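Local coordinates for putative histidinol-phosphate aminotransferase (Burkholderia pseudomallei, PDB 3P1T), which probably transfers an amino group between L-histidinol phosphate and 2-oxoglutarate as a pyridoxal-phosphate-dependent aminotransferase, at the interface of chains A and B. Numbering follows the deposited sequence. Chains: chain A/B, Putative histidinol-phosphate aminotransferase.

The interface of chains A and B. Residues chain A 75, 79, 83, 225, 227-228; chain B 75, 78-79, 82-83, 206, 225, 228.
Helix 76-87 of each chain faces the irregular stretch 225-228 of the other across a two-fold axis, with A:Trp225 in an extended backbone and A:Arg75 in the loop just ahead of its helix. The protein belongs to the class I/II aminotransferases, PLP enzymes that typically work as dimers, so this symmetric pairing is likely the biological one. The two tryptophans meet at the axis: the six-membered rings of A:Trp225 and B:Trp225 stack with centroids 4.5 Å apart and planes tilted by 22°, overlapping toward their rims. The opposite face of A:Trp225 lies on B:Glu79, whose CB sits 3.7 Å from the centroid of the six-membered ring, while the carboxylate runs on nearly parallel to the ring. On the stacked face, A:Arg83 from the same chain adds its NH2 above the rim, so each indole is gripped between the partner's glutamate on one side and the partner's indole plus its own chain's arginine on the other. At the edge, the indole NE1 of A:Trp225 donates to B:Asp82 OD2 at 3.1 Å; the acceptor lies in the ring plane, but the N-H arrives from above the carboxylate plane. Water 1 links the same OD2 to the guanidinium of A:Arg83.

B:Glu79 is held flat by its own chain. CG stands anti to the backbone N (chi1 175°) and the chain is extended beyond it. B:Glu79 OE1 takes B:Arg75 N on its anti lone pair at 2.8 Å and B:Asn228 ND2 on its syn lone pair. B:Glu79 OE2 receives B:Arg83 NE at 2.9 Å, again on the anti side, in a salt bridge. These donors, with the arginine's charge, would favour the ionised carboxylate. Beside the stack, B:Arg75 CB packs 3.6 Å from A:Trp225 CE3. Bends at chi2 and chi3 bring the guanidiniums of A:Arg75 and B:Arg75 together, A:Arg75 NH1 and B:Arg75 NH1 3.2 Å apart with no hydrogen bond.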
loop_
_atom_site.group_PDB
_atom_site.type_symbol
_atom_site.label_atom_id
_atom_site.label_comp_id
_atom_site.label_asym_id
_atom_site.label_seq_id
_atom_site.Cartn_x
_atom_site.Cartn_y
_atom_site.Cartn_z
ATOM N N ARG A 75 -4.905 -3.177 -0.983
ATOM C CA ARG A 75 -4.242 -2.458 -2.061
ATOM C C ARG A 75 -4.503 -3.194 -3.400
ATOM O O ARG A 75 -3.572 -3.796 -3.983
ATOM C CB ARG A 75 -2.743 -2.337 -1.773
ATOM C CG ARG A 75 -2.055 -1.220 -2.537
ATOM C CD ARG A 75 -1.891 -0.057 -1.597
ATOM N NE ARG A 75 -2.703 1.080 -1.984
ATOM C CZ ARG A 75 -2.870 2.161 -1.241
ATOM N NH1 ARG A 75 -2.316 2.242 -0.036
ATOM N NH2 ARG A 75 -3.619 3.154 -1.679
ATOM N N GLU A 79 -2.908 -7.328 -3.739
ATOM C CA GLU A 79 -2.836 -7.669 -2.308
ATOM C C GLU A 79 -3.825 -8.774 -1.971
ATOM O O GLU A 79 -3.490 -9.693 -1.233
ATOM C CB GLU A 79 -3.090 -6.460 -1.394
ATOM C CG GLU A 79 -3.138 -6.875 0.074
ATOM C CD GLU A 79 -3.154 -5.815 1.151
ATOM O OE1 GLU A 79 -3.361 -4.623 0.833
ATOM O OE2 GLU A 79 -2.949 -6.189 2.326
ATOM N N ARG A 83 -2.598 -12.292 -0.243
ATOM C CA ARG A 83 -2.953 -12.651 1.126
ATOM C C ARG A 83 -3.838 -13.916 1.145
ATOM O O ARG A 83 -3.664 -14.732 2.044
ATOM C CB ARG A 83 -3.618 -11.480 1.855
ATOM C CG ARG A 83 -2.677 -10.282 1.904
ATOM C CD ARG A 83 -2.505 -9.674 3.274
ATOM N NE ARG A 83 -1.560 -8.558 3.244
ATOM C CZ ARG A 83 -0.251 -8.684 3.443
ATOM N NH1 ARG A 83 0.281 -9.874 3.691
ATOM N NH2 ARG A 83 0.534 -7.625 3.406
ATOM N N TRP A 225 0.139 -4.937 6.594
ATOM C CA TRP A 225 1.128 -3.995 7.060
ATOM C C TRP A 225 0.488 -2.929 7.897
ATOM O O TRP A 225 -0.687 -2.613 7.701
ATOM C CB TRP A 225 1.856 -3.371 5.873
ATOM C CG TRP A 225 2.557 -4.355 4.980
ATOM C CD1 TRP A 225 3.227 -5.478 5.367
ATOM C CD2 TRP A 225 2.795 -4.211 3.567
ATOM N NE1 TRP A 225 3.789 -6.092 4.274
ATOM C CE2 TRP A 225 3.557 -5.325 3.158
ATOM C CE3 TRP A 225 2.380 -3.275 2.589
ATOM C CZ2 TRP A 225 3.930 -5.524 1.825
ATOM C CZ3 TRP A 225 2.772 -3.456 1.270
ATOM C CH2 TRP A 225 3.522 -4.575 0.896
ATOM N N CYS A 227 -0.633 0.618 8.913
ATOM C CA CYS A 227 -1.018 1.818 8.172
ATOM C C CYS A 227 -0.891 1.542 6.651
ATOM O O CYS A 227 -0.317 2.334 5.879
ATOM C CB CYS A 227 -0.167 3.010 8.629
ATOM S SG CYS A 227 -0.632 4.619 7.915
ATOM N N ASN A 228 -1.428 0.379 6.237
ATOM C CA ASN A 228 -1.406 -0.099 4.855
ATOM C C ASN A 228 -2.032 0.936 3.892
ATOM O O ASN A 228 -1.519 1.139 2.782
ATOM C CB ASN A 228 -2.138 -1.431 4.774
ATOM C CG ASN A 228 -2.060 -2.132 3.438
ATOM O OD1 ASN A 228 -1.020 -2.194 2.759
ATOM N ND2 ASN A 228 -3.170 -2.738 3.070
ATOM N N ARG B 75 6.018 0.524 1.470
ATOM C CA ARG B 75 4.994 0.875 2.446
ATOM C C ARG B 75 5.566 0.667 3.868
ATOM O O ARG B 75 5.160 -0.261 4.597
ATOM C CB ARG B 75 3.733 0.025 2.216
ATOM C CG ARG B 75 2.464 0.623 2.808
ATOM C CD ARG B 75 1.703 1.309 1.701
ATOM N NE ARG B 75 1.660 2.756 1.839
ATOM C CZ ARG B 75 1.186 3.580 0.916
ATOM N NH1 ARG B 75 0.755 3.107 -0.244
ATOM N NH2 ARG B 75 1.161 4.883 1.134
ATOM N N ASP B 78 7.450 -2.392 7.545
ATOM C CA ASP B 78 6.789 -3.706 7.430
ATOM C C ASP B 78 7.019 -4.303 6.041
ATOM O O ASP B 78 7.474 -5.451 5.972
ATOM C CB ASP B 78 5.280 -3.662 7.735
ATOM C CG ASP B 78 4.861 -3.477 9.179
ATOM O OD1 ASP B 78 5.698 -3.025 9.990
ATOM O OD2 ASP B 78 3.674 -3.711 9.483
ATOM N N GLU B 79 6.766 -3.531 4.945
ATOM C CA GLU B 79 7.024 -4.036 3.590
ATOM C C GLU B 79 8.494 -4.350 3.400
ATOM O O GLU B 79 8.846 -5.374 2.824
ATOM C CB GLU B 79 6.567 -3.066 2.488
ATOM C CG GLU B 79 6.954 -3.569 1.102
ATOM C CD GLU B 79 6.336 -2.915 -0.115
ATOM O OE1 GLU B 79 5.736 -1.824 0.019
ATOM O OE2 GLU B 79 6.460 -3.501 -1.216
ATOM N N ASP B 82 9.496 -7.628 5.156
ATOM C CA ASP B 82 8.889 -8.761 4.462
ATOM C C ASP B 82 9.599 -9.092 3.163
ATOM O O ASP B 82 9.930 -10.251 2.950
ATOM C CB ASP B 82 7.402 -8.499 4.159
ATOM C CG ASP B 82 6.462 -8.697 5.317
ATOM O OD1 ASP B 82 6.959 -8.935 6.448
ATOM O OD2 ASP B 82 5.221 -8.664 5.085
ATOM N N ARG B 83 9.834 -8.097 2.305
ATOM C CA ARG B 83 10.415 -8.341 0.990
ATOM C C ARG B 83 11.904 -8.786 1.139
ATOM O O ARG B 83 12.321 -9.686 0.387
ATOM C CB ARG B 83 10.238 -7.128 0.054
ATOM C CG ARG B 83 8.754 -6.811 -0.145
ATOM C CD ARG B 83 8.289 -6.641 -1.563
ATOM N NE ARG B 83 6.849 -6.324 -1.632
ATOM C CZ ARG B 83 5.880 -7.226 -1.813
ATOM N NH1 ARG B 83 6.181 -8.511 -1.954
ATOM N NH2 ARG B 83 4.605 -6.844 -1.866
ATOM N N ARG B 206 2.866 6.483 5.578
ATOM C CA ARG B 206 3.666 5.289 5.874
ATOM C C ARG B 206 4.457 4.872 4.601
ATOM O O ARG B 206 4.136 3.876 3.944
ATOM C CB ARG B 206 2.764 4.142 6.423
ATOM C CG ARG B 206 3.494 2.933 7.007
ATOM C CD ARG B 206 4.308 3.234 8.252
ATOM N NE ARG B 206 4.687 1.989 8.922
ATOM C CZ ARG B 206 5.450 1.916 10.003
ATOM N NH1 ARG B 206 5.955 3.017 10.544
ATOM N NH2 ARG B 206 5.710 0.738 10.557
ATOM N N TRP B 225 3.431 -5.017 -5.491
ATOM C CA TRP B 225 2.089 -4.930 -6.052
ATOM C C TRP B 225 2.031 -3.836 -7.083
ATOM O O TRP B 225 2.781 -2.859 -6.994
ATOM C CB TRP B 225 1.043 -4.672 -4.944
ATOM C CG TRP B 225 1.033 -5.710 -3.857
ATOM C CD1 TRP B 225 1.217 -7.056 -4.002
ATOM C CD2 TRP B 225 0.698 -5.498 -2.484
ATOM N NE1 TRP B 225 1.092 -7.684 -2.790
ATOM C CE2 TRP B 225 0.755 -6.755 -1.840
ATOM C CE3 TRP B 225 0.352 -4.362 -1.725
ATOM C CZ2 TRP B 225 0.497 -6.904 -0.469
ATOM C CZ3 TRP B 225 0.064 -4.521 -0.381
ATOM C CH2 TRP B 225 0.172 -5.772 0.239
ATOM N N ASN B 228 1.457 0.124 -6.055
ATOM C CA ASN B 228 1.659 -0.051 -4.625
ATOM C C ASN B 228 1.476 1.297 -3.868
ATOM O O ASN B 228 0.905 1.329 -2.768
ATOM C CB ASN B 228 3.052 -0.636 -4.382
ATOM C CG ASN B 228 3.357 -1.008 -2.929
ATOM O OD1 ASN B 228 2.544 -1.597 -2.200
ATOM N ND2 ASN B 228 4.568 -0.741 -2.496
HETATM O O HOH W 1 3.096 -9.590 3.640
#